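Long-range contacts in subtilase cytotoxin subunit A (Escherichia coli, PDB 2IY9), which cleaves the host endoplasmic reticulum chaperone BiP as the subtilisin-like serine protease subunit of an AB5 toxin, provoking ER stress and cell death: residues Gly253-Phe258 with Thr265-Gly270; Val218-Gln223 with Ser272-Ile277. One frame throughout, in Å; residues are numbered along the deposited sequence.

Contact 1 of 2, residues Gly253-Phe258 with Thr265-Gly270; sequences GQNITF and TGTGSG
A chi1 of 56° sets CG of F258 between its own backbone N and carbonyl carbon, the crowded position, and so swings the ring across to G266 and G268 on the partner strand. T257 and T267 both hold OG1 anti to the carbonyl carbon, which points the two hydroxyls outward from the same face. The backbone is a β-hairpin: strands 256-258 and 265-268 run antiparallel, with I256-G268 and F258-G266 as hydrogen-bonded pairs and T257-T267 as the non-hydrogen-bonded pair between them. The F258 ring lies directly on bare glycine backbone. CA of G266 sits 4.1 Å from the ring centroid and 25° off its normal, a CH-pi contact, and G266 O, which accepts the F258 N-H, lies over the ring centre, 3.6 Å above the plane. CE2 of F258 comes within 3.3 Å of G268 N. N255 and I256 together oppose G268 in a G1 bulge: I256 N donates to G268 O at 2.8 Å, while N255 N turns to OG of S269 at 3.1 Å, nearly straight at 165°. G270, the N-cap of helix 271-288, uses its N-H to reach G253 O at 2.8 Å, from above the carbonyl plane. One water joins T257 OG1, 2.8 Å away, to T267 OG1, 2.6 Å away. Main-chain bonds thus fix the register of a two-sided hairpin: the F258 face is buried against helix 84-98, which carries H89, the assigned charge-relay histidine, whereas the threonine face is turned to solvent.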
loop_
_atom_site.group_PDB
_atom_site.type_symbol
_atom_site.label_atom_id
_atom_site.label_comp_id
_atom_site.label_asym_id
_atom_site.label_seq_id
_atom_site.Cartn_x
_atom_site.Cartn_y
_atom_site.Cartn_z
ATOM N N GLY A 253 -9.081 7.854 0.630
ATOM C CA GLY A 253 -9.468 6.777 1.526
ATOM C C GLY A 253 -10.883 6.870 2.069
ATOM O O GLY A 253 -11.145 6.430 3.185
ATOM N N GLN A 254 -11.795 7.415 1.271
ATOM C CA GLN A 254 -13.221 7.465 1.645
ATOM C C GLN A 254 -14.114 7.127 0.454
ATOM O O GLN A 254 -13.840 7.568 -0.660
ATOM C CB GLN A 254 -13.571 8.851 2.173
ATOM C CG GLN A 254 -14.919 8.934 2.855
ATOM C CD GLN A 254 -15.246 10.346 3.238
ATOM O OE1 GLN A 254 -15.532 11.177 2.383
ATOM N NE2 GLN A 254 -15.182 10.636 4.528
ATOM N N ASN A 255 -15.182 6.358 0.697
ATOM C CA ASN A 255 -16.164 6.063 -0.349
ATOM C C ASN A 255 -15.449 5.329 -1.481
ATOM O O ASN A 255 -15.502 5.738 -2.641
ATOM C CB ASN A 255 -16.802 7.371 -0.858
ATOM C CG ASN A 255 -17.999 7.135 -1.763
ATOM O OD1 ASN A 255 -18.717 6.141 -1.610
ATOM N ND2 ASN A 255 -18.243 8.071 -2.699
ATOM N N ILE A 256 -14.730 4.272 -1.116
ATOM C CA ILE A 256 -13.943 3.508 -2.085
ATOM C C ILE A 256 -14.627 2.173 -2.392
ATOM O O ILE A 256 -14.857 1.366 -1.488
ATOM C CB ILE A 256 -12.494 3.236 -1.572
ATOM C CG1 ILE A 256 -11.798 4.520 -1.067
ATOM C CG2 ILE A 256 -11.683 2.475 -2.628
ATOM C CD1 ILE A 256 -11.429 5.580 -2.155
ATOM N N THR A 257 -14.958 1.952 -3.663
ATOM C CA THR A 257 -15.627 0.718 -4.082
ATOM C C THR A 257 -14.565 -0.365 -4.358
ATOM O O THR A 257 -13.536 -0.076 -4.961
ATOM C CB THR A 257 -16.514 0.962 -5.327
ATOM O OG1 THR A 257 -17.406 2.063 -5.079
ATOM C CG2 THR A 257 -17.347 -0.256 -5.651
ATOM N N PHE A 258 -14.813 -1.591 -3.902
ATOM C CA PHE A 258 -13.854 -2.695 -4.048
ATOM C C PHE A 258 -14.532 -4.031 -4.371
ATOM O O PHE A 258 -15.750 -4.173 -4.237
ATOM C CB PHE A 258 -13.004 -2.834 -2.782
ATOM C CG PHE A 258 -13.813 -3.029 -1.529
ATOM C CD1 PHE A 258 -14.397 -4.264 -1.240
ATOM C CD2 PHE A 258 -14.008 -1.971 -0.646
ATOM C CE1 PHE A 258 -15.161 -4.445 -0.086
ATOM C CE2 PHE A 258 -14.758 -2.144 0.514
ATOM C CZ PHE A 258 -15.337 -3.384 0.794
ATOM N N THR A 265 -19.534 -6.135 -5.289
ATOM C CA THR A 265 -18.707 -5.058 -4.769
ATOM C C THR A 265 -19.169 -4.626 -3.380
ATOM O O THR A 265 -20.327 -4.845 -2.999
ATOM C CB THR A 265 -18.695 -3.846 -5.722
ATOM O OG1 THR A 265 -20.032 -3.370 -5.906
ATOM C CG2 THR A 265 -18.113 -4.232 -7.082
ATOM N N GLY A 266 -18.241 -4.033 -2.631
ATOM C CA GLY A 266 -18.523 -3.377 -1.359
ATOM C C GLY A 266 -17.941 -1.974 -1.398
ATOM O O GLY A 266 -17.230 -1.614 -2.339
ATOM N N THR A 267 -18.253 -1.166 -0.390
ATOM C CA THR A 267 -17.748 0.206 -0.332
ATOM C C THR A 267 -17.143 0.436 1.046
ATOM O O THR A 267 -17.770 0.141 2.048
ATOM C CB THR A 267 -18.862 1.253 -0.626
ATOM O OG1 THR A 267 -19.362 1.059 -1.955
ATOM C CG2 THR A 267 -18.346 2.669 -0.503
ATOM N N GLY A 268 -15.917 0.945 1.078
ATOM C CA GLY A 268 -15.216 1.136 2.335
ATOM C C GLY A 268 -14.494 2.462 2.445
ATOM O O GLY A 268 -14.305 3.187 1.459
ATOM N N SER A 269 -14.093 2.767 3.670
ATOM C CA SER A 269 -13.304 3.946 3.968
ATOM C C SER A 269 -12.208 3.525 4.933
ATOM O O SER A 269 -12.421 2.649 5.794
ATOM C CB SER A 269 -14.178 5.030 4.604
ATOM O OG SER A 269 -15.154 5.490 3.680
ATOM N N GLY A 270 -11.035 4.125 4.766
ATOM C CA GLY A 270 -9.943 3.949 5.707
ATOM C C GLY A 270 -8.575 3.844 5.060
ATOM O O GLY A 270 -8.419 4.009 3.841
HETATM O O HOH W 1 -19.944 2.478 -4.077
#

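Contact 2 of 2, residues Val218-Gln223 with Ser272-Ile277; sequences VAALAQ and SEATAI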
loop_
_atom_site.group_PDB
_atom_site.type_symbol
_atom_site.label_atom_id
_atom_site.label_comp_id
_atom_site.label_asym_id
_atom_site.label_seq_id
_atom_site.Cartn_x
_atom_site.Cartn_y
_atom_site.Cartn_z
ATOM N N VAL A 218 1.019 5.438 4.933
ATOM C CA VAL A 218 -0.081 6.068 4.215
ATOM C C VAL A 218 -1.294 6.344 5.127
ATOM O O VAL A 218 -1.787 5.439 5.805
ATOM C CB VAL A 218 -0.504 5.204 2.986
ATOM C CG1 VAL A 218 -1.700 5.839 2.246
ATOM C CG2 VAL A 218 0.681 5.001 2.009
ATOM N N ALA A 219 -1.749 7.597 5.135
ATOM C CA ALA A 219 -3.015 7.998 5.782
ATOM C C ALA A 219 -4.144 8.183 4.756
ATOM O O ALA A 219 -3.883 8.330 3.558
ATOM C CB ALA A 219 -2.817 9.284 6.572
ATOM N N ALA A 220 -5.391 8.233 5.242
ATOM C CA ALA A 220 -6.581 8.225 4.370
ATOM C C ALA A 220 -7.303 9.572 4.344
ATOM O O ALA A 220 -7.570 10.169 5.397
ATOM C CB ALA A 220 -7.539 7.140 4.809
ATOM N N LEU A 221 -7.609 10.033 3.133
ATOM C CA LEU A 221 -8.277 11.317 2.926
ATOM C C LEU A 221 -9.760 11.144 2.678
ATOM O O LEU A 221 -10.190 10.153 2.075
ATOM C CB LEU A 221 -7.677 12.037 1.718
ATOM C CG LEU A 221 -6.221 12.480 1.841
ATOM C CD1 LEU A 221 -5.669 12.902 0.492
ATOM C CD2 LEU A 221 -6.074 13.599 2.894
ATOM N N ALA A 222 -10.529 12.137 3.117
ATOM C CA ALA A 222 -11.942 12.258 2.753
ATOM C C ALA A 222 -12.066 12.559 1.262
ATOM O O ALA A 222 -11.129 13.055 0.635
ATOM C CB ALA A 222 -12.599 13.360 3.571
ATOM N N GLN A 223 -13.236 12.265 0.704
ATOM C CA GLN A 223 -13.502 12.539 -0.700
ATOM C C GLN A 223 -13.296 14.015 -1.019
ATOM O O GLN A 223 -13.718 14.894 -0.258
ATOM C CB GLN A 223 -14.935 12.131 -1.041
ATOM C CG GLN A 223 -15.267 12.219 -2.521
ATOM C CD GLN A 223 -16.556 11.502 -2.851
ATOM O OE1 GLN A 223 -16.981 10.601 -2.119
ATOM N NE2 GLN A 223 -17.186 11.884 -3.964
ATOM N N SER A 272 -6.561 1.194 4.741
ATOM C CA SER A 272 -6.293 0.008 3.910
ATOM C C SER A 272 -6.449 0.373 2.434
ATOM O O SER A 272 -5.559 0.110 1.607
ATOM C CB SER A 272 -7.240 -1.145 4.266
ATOM O OG SER A 272 -7.004 -1.624 5.583
ATOM N N GLU A 273 -7.579 0.999 2.118
ATOM C CA GLU A 273 -7.890 1.422 0.748
ATOM C C GLU A 273 -6.882 2.449 0.221
ATOM O O GLU A 273 -6.428 2.358 -0.932
ATOM C CB GLU A 273 -9.300 2.019 0.701
ATOM C CG GLU A 273 -10.424 1.007 0.939
ATOM C CD GLU A 273 -10.698 0.684 2.407
ATOM O OE1 GLU A 273 -10.037 1.234 3.326
ATOM O OE2 GLU A 273 -11.595 -0.151 2.648
ATOM N N ALA A 274 -6.551 3.428 1.066
ATOM C CA ALA A 274 -5.581 4.474 0.723
ATOM C C ALA A 274 -4.212 3.871 0.399
ATOM O O ALA A 274 -3.570 4.257 -0.562
ATOM C CB ALA A 274 -5.454 5.489 1.871
ATOM N N THR A 275 -3.784 2.916 1.212
ATOM C CA THR A 275 -2.526 2.233 0.980
ATOM C C THR A 275 -2.525 1.524 -0.381
ATOM O O THR A 275 -1.542 1.591 -1.114
ATOM C CB THR A 275 -2.249 1.240 2.101
ATOM O OG1 THR A 275 -2.207 1.952 3.343
ATOM C CG2 THR A 275 -0.932 0.496 1.869
ATOM N N ALA A 276 -3.622 0.841 -0.705
ATOM C CA ALA A 276 -3.714 0.102 -1.972
ATOM C C ALA A 276 -3.511 1.037 -3.162
ATOM O O ALA A 276 -2.816 0.716 -4.134
ATOM C CB ALA A 276 -5.044 -0.633 -2.069
ATOM N N ILE A 277 -4.132 2.204 -3.070
ATOM C CA ILE A 277 -4.079 3.187 -4.134
ATOM C C ILE A 277 -2.645 3.689 -4.351
ATOM O O ILE A 277 -2.189 3.810 -5.504
ATOM C CB ILE A 277 -5.092 4.321 -3.853
ATOM C CG1 ILE A 277 -6.518 3.787 -4.070
ATOM C CG2 ILE A 277 -4.825 5.544 -4.751
ATOM C CD1 ILE A 277 -7.641 4.676 -3.522
#
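In this subtilisin-like α/β fold, strand 215-221 of the parallel sheet passes over the first turns of helix 271-288, the helix that carries S272, assigned to the charge relay system. The short segments cross at 111°, with their axes 6.9 Å apart at closest approach, a spacing allowed by the small residues at the crossing. Apolar contact comes first. The methyl of A274 points at the strand and meets two side chains two residues apart on it: CG1 of V218 at 3.8 Å and CB of A220 at 4.0 Å. V218 has CG1 anti to its backbone N (chi1 178°), which lays that methyl along the helix backbone, 3.7 Å from C of A274. Between them A219 directs its own methyl away from the helix, yet its carbonyl O lies 3.7 Å from CB of A274, a contact of polar backbone with methyl. Backbone bonding of the strand goes instead to its sheet neighbours: V218 pairs with A179 and V181, A219 with I249 and A251. Within the helix, A276 N donates to S272 O and I277 N to E273 O, so the turn bearing S272 is regular. S272 directs its CB away from the strand, and its side chain touches H89 and M93 of helix 84-98. The one polar side chain at the interface is T275, buried and also touching V178 and A180 of strand 176-180. Its chi1 of -59° puts OG1 anti to the carbonyl carbon and beside the backbone N, where the hydroxyl bonds to T271 O, one turn back, while the same OG1 rests 3.7 Å from CB of V218.

How the contacts relate
Contact 2 is wholly buried, about 9 Å from the chain centre, and joins the parallel sheet to the helix of S272 through methyl contacts and one hydroxyl bonded within its own helix. Contact 1 lies farther out, about 15 Å from that centre, and its partly exposed hairpin relies on main-chain bonds, a ring on glycine backbone and a water. It is nested within the chain loop that contact 2 closes, and strand 265-268 is followed, after S269 and G270, by helix 271-288. The two touch: G253 N lies 2.9 Å from L221 O and N255 ND2 2.9 Å from Q223 OE1, both probable hydrogen bonds, and G270 O packs against A220 CB.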